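Local coordinates for protein putative acetylornithine deacetylase (Sulfolobus tokodaii, PDB 3VPB) that probably joins the amino group of glutamate to the C-terminal glutamate side chain of the carrier protein LysW, at the expense of ATP and with magnesium, in arginine biosynthesis, at residues B[72-84]-B[226-238]. Sequence-based numbering, arbitrary orientation.
Sequences VHTINSSDVINVC and VSIVHGEFVSIDI. With MG (magnesium ion), chain N.
With CG beside its backbone N (chi1 -65°), Asn76 turns its amide to the backbone of Phe233, while His73, its CG trans to its own N (chi1 -177°), swings its ring out to Glu232. The Asn76 amide then pairs with one residue at two points. Phe233 N donates to Asn76 OD1 over 3.0 Å, in the carbonyl plane and on a lone pair, and Asn76 ND2 gives a 2.8 Å bond to Phe233 O, which it meets from above that carbonyl's plane. A weak bond from Glu232 N also reaches OD1, and ND2 has a second acceptor in Asp253 O. An alanine in place of Asn76 would probably leave Phe233 N and O without these mates and the start of strand 233-241 less firmly set.

The example shows how an ATP-grasp ligase seats its pre-ATP-grasp domain: strand 73-75, outermost in this chain's Rossmann-like parallel sheet, and the helix after it dock where helix 216-229 turns into strand 233-241. Farther along that strand, Asp237 OD2 binds magnesium at 2.1 Å. His73 NE2 donates to Glu232 OE1 in the ring plane, on the syn side of the carboxylate, at 2.7 Å and nearly straight (169°). A water links the same OE1 to Thr74 O, and Tyr275 and Tyr280 hold OE2. Val80, on the helix, lays CG1 3.8 Å from Gly231 CA and CG2 3.4 Å from His230 O; one turn on, Cys84 SG rests 4.2 Å from Val229 CG2.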
# COMPACT_ATOMS: atom_id res chain seq x y z
N VAL B 72 15.32 -3.90 -30.94
CA VAL B 72 14.03 -4.39 -31.47
C VAL B 72 13.14 -3.16 -31.57
O VAL B 72 13.14 -2.33 -30.67
CB VAL B 72 13.35 -5.46 -30.53
CG1 VAL B 72 11.99 -5.95 -31.11
CG2 VAL B 72 14.28 -6.65 -30.28
N HIS B 73 12.41 -3.01 -32.67
CA HIS B 73 11.44 -1.95 -32.77
C HIS B 73 10.17 -2.34 -32.03
O HIS B 73 9.56 -3.35 -32.35
CB HIS B 73 11.08 -1.65 -34.21
CG HIS B 73 10.12 -0.51 -34.33
ND1 HIS B 73 10.52 0.80 -34.21
CD2 HIS B 73 8.78 -0.48 -34.48
CE1 HIS B 73 9.47 1.59 -34.30
NE2 HIS B 73 8.40 0.84 -34.47
N THR B 74 9.78 -1.55 -31.05
CA THR B 74 8.63 -1.92 -30.24
C THR B 74 7.42 -1.06 -30.59
O THR B 74 7.56 0.14 -30.92
CB THR B 74 8.91 -1.80 -28.74
OG1 THR B 74 9.21 -0.44 -28.41
CG2 THR B 74 10.06 -2.70 -28.35
N ILE B 75 6.25 -1.68 -30.53
CA ILE B 75 4.99 -1.00 -30.81
C ILE B 75 4.08 -1.29 -29.62
O ILE B 75 3.67 -2.43 -29.47
CB ILE B 75 4.33 -1.61 -32.10
CG1 ILE B 75 5.22 -1.38 -33.36
CG2 ILE B 75 2.88 -1.08 -32.32
CD1 ILE B 75 4.72 -2.19 -34.58
N ASN B 76 3.78 -0.29 -28.78
CA ASN B 76 4.38 1.05 -28.82
C ASN B 76 5.77 1.14 -28.20
O ASN B 76 6.20 0.24 -27.48
CB ASN B 76 3.44 2.07 -28.15
CG ASN B 76 2.14 2.22 -28.90
OD1 ASN B 76 2.14 2.56 -30.07
ND2 ASN B 76 1.03 1.91 -28.25
N SER B 77 6.47 2.23 -28.49
CA SER B 77 7.79 2.50 -27.88
C SER B 77 7.69 2.88 -26.39
O SER B 77 6.63 3.31 -25.91
CB SER B 77 8.56 3.56 -28.71
OG SER B 77 7.96 4.84 -28.59
N SER B 78 8.79 2.72 -25.65
CA SER B 78 8.76 3.03 -24.21
C SER B 78 8.49 4.51 -24.01
O SER B 78 7.87 4.90 -23.03
CB SER B 78 10.06 2.58 -23.50
OG SER B 78 11.18 3.32 -23.96
N ASP B 79 8.93 5.35 -24.95
CA ASP B 79 8.73 6.78 -24.79
C ASP B 79 7.24 7.11 -24.94
O ASP B 79 6.72 7.92 -24.18
CB ASP B 79 9.62 7.57 -25.77
CG ASP B 79 11.11 7.62 -25.34
OD1 ASP B 79 12.00 7.75 -26.21
OD2 ASP B 79 11.40 7.51 -24.12
N VAL B 80 6.56 6.42 -25.85
CA VAL B 80 5.13 6.59 -26.07
C VAL B 80 4.35 6.02 -24.86
O VAL B 80 3.42 6.64 -24.34
CB VAL B 80 4.69 5.90 -27.37
CG1 VAL B 80 3.18 5.84 -27.47
CG2 VAL B 80 5.30 6.66 -28.59
N ILE B 81 4.75 4.84 -24.41
CA ILE B 81 4.10 4.21 -23.23
C ILE B 81 4.18 5.15 -22.00
O ILE B 81 3.18 5.38 -21.32
CB ILE B 81 4.66 2.79 -22.95
CG1 ILE B 81 4.25 1.84 -24.08
CG2 ILE B 81 4.08 2.27 -21.63
CD1 ILE B 81 5.11 0.55 -24.20
N ASN B 82 5.35 5.71 -21.75
CA ASN B 82 5.58 6.61 -20.61
C ASN B 82 4.63 7.82 -20.66
O ASN B 82 3.95 8.16 -19.67
CB ASN B 82 7.04 7.07 -20.63
CG ASN B 82 7.77 6.89 -19.28
OD1 ASN B 82 7.20 6.49 -18.26
ND2 ASN B 82 9.06 7.20 -19.28
N VAL B 83 4.53 8.42 -21.84
CA VAL B 83 3.75 9.62 -22.01
C VAL B 83 2.24 9.34 -22.06
O VAL B 83 1.49 9.99 -21.36
CB VAL B 83 4.27 10.45 -23.23
CG1 VAL B 83 3.34 11.63 -23.50
CG2 VAL B 83 5.66 10.98 -22.90
N CYS B 84 1.80 8.34 -22.82
CA CYS B 84 0.36 8.05 -22.95
C CYS B 84 -0.17 7.42 -21.69
O CYS B 84 -1.34 7.59 -21.35
CB CYS B 84 0.09 7.10 -24.09
SG CYS B 84 0.34 7.81 -25.65
N VAL B 226 -2.42 12.34 -31.92
CA VAL B 226 -1.54 11.19 -32.10
C VAL B 226 -0.17 11.55 -32.67
O VAL B 226 0.83 10.89 -32.34
CB VAL B 226 -2.21 10.12 -32.99
CG1 VAL B 226 -1.30 8.93 -33.14
CG2 VAL B 226 -3.54 9.69 -32.36
N SER B 227 -0.12 12.55 -33.55
CA SER B 227 1.13 12.97 -34.13
C SER B 227 2.00 13.66 -33.10
O SER B 227 3.22 13.55 -33.14
CB SER B 227 0.90 13.89 -35.32
OG SER B 227 0.23 13.20 -36.35
N ILE B 228 1.37 14.39 -32.18
CA ILE B 228 2.11 15.06 -31.11
C ILE B 228 2.83 14.03 -30.23
O ILE B 228 3.99 14.23 -29.85
CB ILE B 228 1.19 15.97 -30.26
CG1 ILE B 228 0.84 17.23 -31.06
CG2 ILE B 228 1.85 16.38 -28.94
CD1 ILE B 228 -0.45 17.88 -30.56
N VAL B 229 2.15 12.94 -29.90
CA VAL B 229 2.69 11.95 -28.96
C VAL B 229 3.46 10.83 -29.66
O VAL B 229 4.14 10.05 -29.00
CB VAL B 229 1.61 11.35 -28.02
CG1 VAL B 229 0.87 12.44 -27.26
CG2 VAL B 229 0.65 10.49 -28.81
N HIS B 230 3.34 10.75 -30.98
CA HIS B 230 4.03 9.76 -31.82
C HIS B 230 3.68 8.28 -31.60
O HIS B 230 4.52 7.41 -31.78
CB HIS B 230 5.55 9.98 -31.78
CG HIS B 230 5.97 11.29 -32.36
ND1 HIS B 230 6.43 12.33 -31.59
CD2 HIS B 230 5.97 11.74 -33.64
CE1 HIS B 230 6.71 13.36 -32.37
NE2 HIS B 230 6.44 13.03 -33.62
N GLY B 231 2.44 7.98 -31.22
CA GLY B 231 2.03 6.58 -31.06
C GLY B 231 1.82 5.87 -32.39
O GLY B 231 1.25 6.44 -33.31
N GLU B 232 2.28 4.63 -32.49
CA GLU B 232 2.02 3.80 -33.67
C GLU B 232 0.73 3.01 -33.63
O GLU B 232 0.16 2.69 -34.68
CB GLU B 232 3.19 2.82 -33.91
CG GLU B 232 4.14 3.34 -34.97
CD GLU B 232 5.18 2.32 -35.36
OE1 GLU B 232 5.94 1.89 -34.47
OE2 GLU B 232 5.24 1.98 -36.56
N PHE B 233 0.27 2.65 -32.42
CA PHE B 233 -1.00 1.94 -32.31
C PHE B 233 -1.60 2.38 -30.99
O PHE B 233 -1.24 1.86 -29.94
CB PHE B 233 -0.81 0.41 -32.36
CG PHE B 233 -2.05 -0.40 -32.08
CD1 PHE B 233 -3.29 -0.05 -32.61
CD2 PHE B 233 -1.97 -1.56 -31.31
CE1 PHE B 233 -4.42 -0.82 -32.37
CE2 PHE B 233 -3.09 -2.34 -31.06
CZ PHE B 233 -4.32 -1.98 -31.58
N VAL B 234 -2.47 3.38 -31.03
CA VAL B 234 -2.97 3.97 -29.79
C VAL B 234 -4.47 4.24 -29.86
O VAL B 234 -5.04 4.39 -30.95
CB VAL B 234 -2.25 5.30 -29.43
CG1 VAL B 234 -0.76 5.07 -29.04
CG2 VAL B 234 -2.39 6.31 -30.57
N SER B 235 -5.10 4.32 -28.69
CA SER B 235 -6.48 4.79 -28.65
C SER B 235 -6.52 6.21 -28.10
O SER B 235 -5.57 6.69 -27.44
CB SER B 235 -7.39 3.84 -27.85
OG SER B 235 -7.00 3.81 -26.51
N ILE B 236 -7.62 6.90 -28.41
CA ILE B 236 -7.81 8.27 -27.99
C ILE B 236 -9.23 8.39 -27.47
O ILE B 236 -10.19 7.87 -28.09
CB ILE B 236 -7.64 9.27 -29.17
CG1 ILE B 236 -6.39 8.98 -30.01
CG2 ILE B 236 -7.55 10.71 -28.64
CD1 ILE B 236 -6.51 7.83 -31.09
N ASP B 237 -9.37 9.06 -26.32
CA ASP B 237 -10.66 9.36 -25.72
C ASP B 237 -10.95 10.83 -25.96
O ASP B 237 -10.13 11.71 -25.65
CB ASP B 237 -10.66 9.13 -24.19
CG ASP B 237 -10.51 7.68 -23.76
OD1 ASP B 237 -10.01 6.83 -24.52
OD2 ASP B 237 -10.90 7.37 -22.59
N ILE B 238 -12.15 11.11 -26.50
CA ILE B 238 -12.58 12.49 -26.72
C ILE B 238 -13.93 12.78 -26.05
O ILE B 238 -14.83 11.94 -26.03
CB ILE B 238 -12.61 12.79 -28.24
CG1 ILE B 238 -11.16 12.93 -28.73
CG2 ILE B 238 -13.44 14.07 -28.55
CD1 ILE B 238 -11.01 12.86 -30.24
MG MG N . -10.46 6.51 -20.76
O HOH W 1 6.28 2.30 -32.02
O HOH W 2 5.13 4.06 -30.59
O HOH W 3 -12.55 6.11 -20.85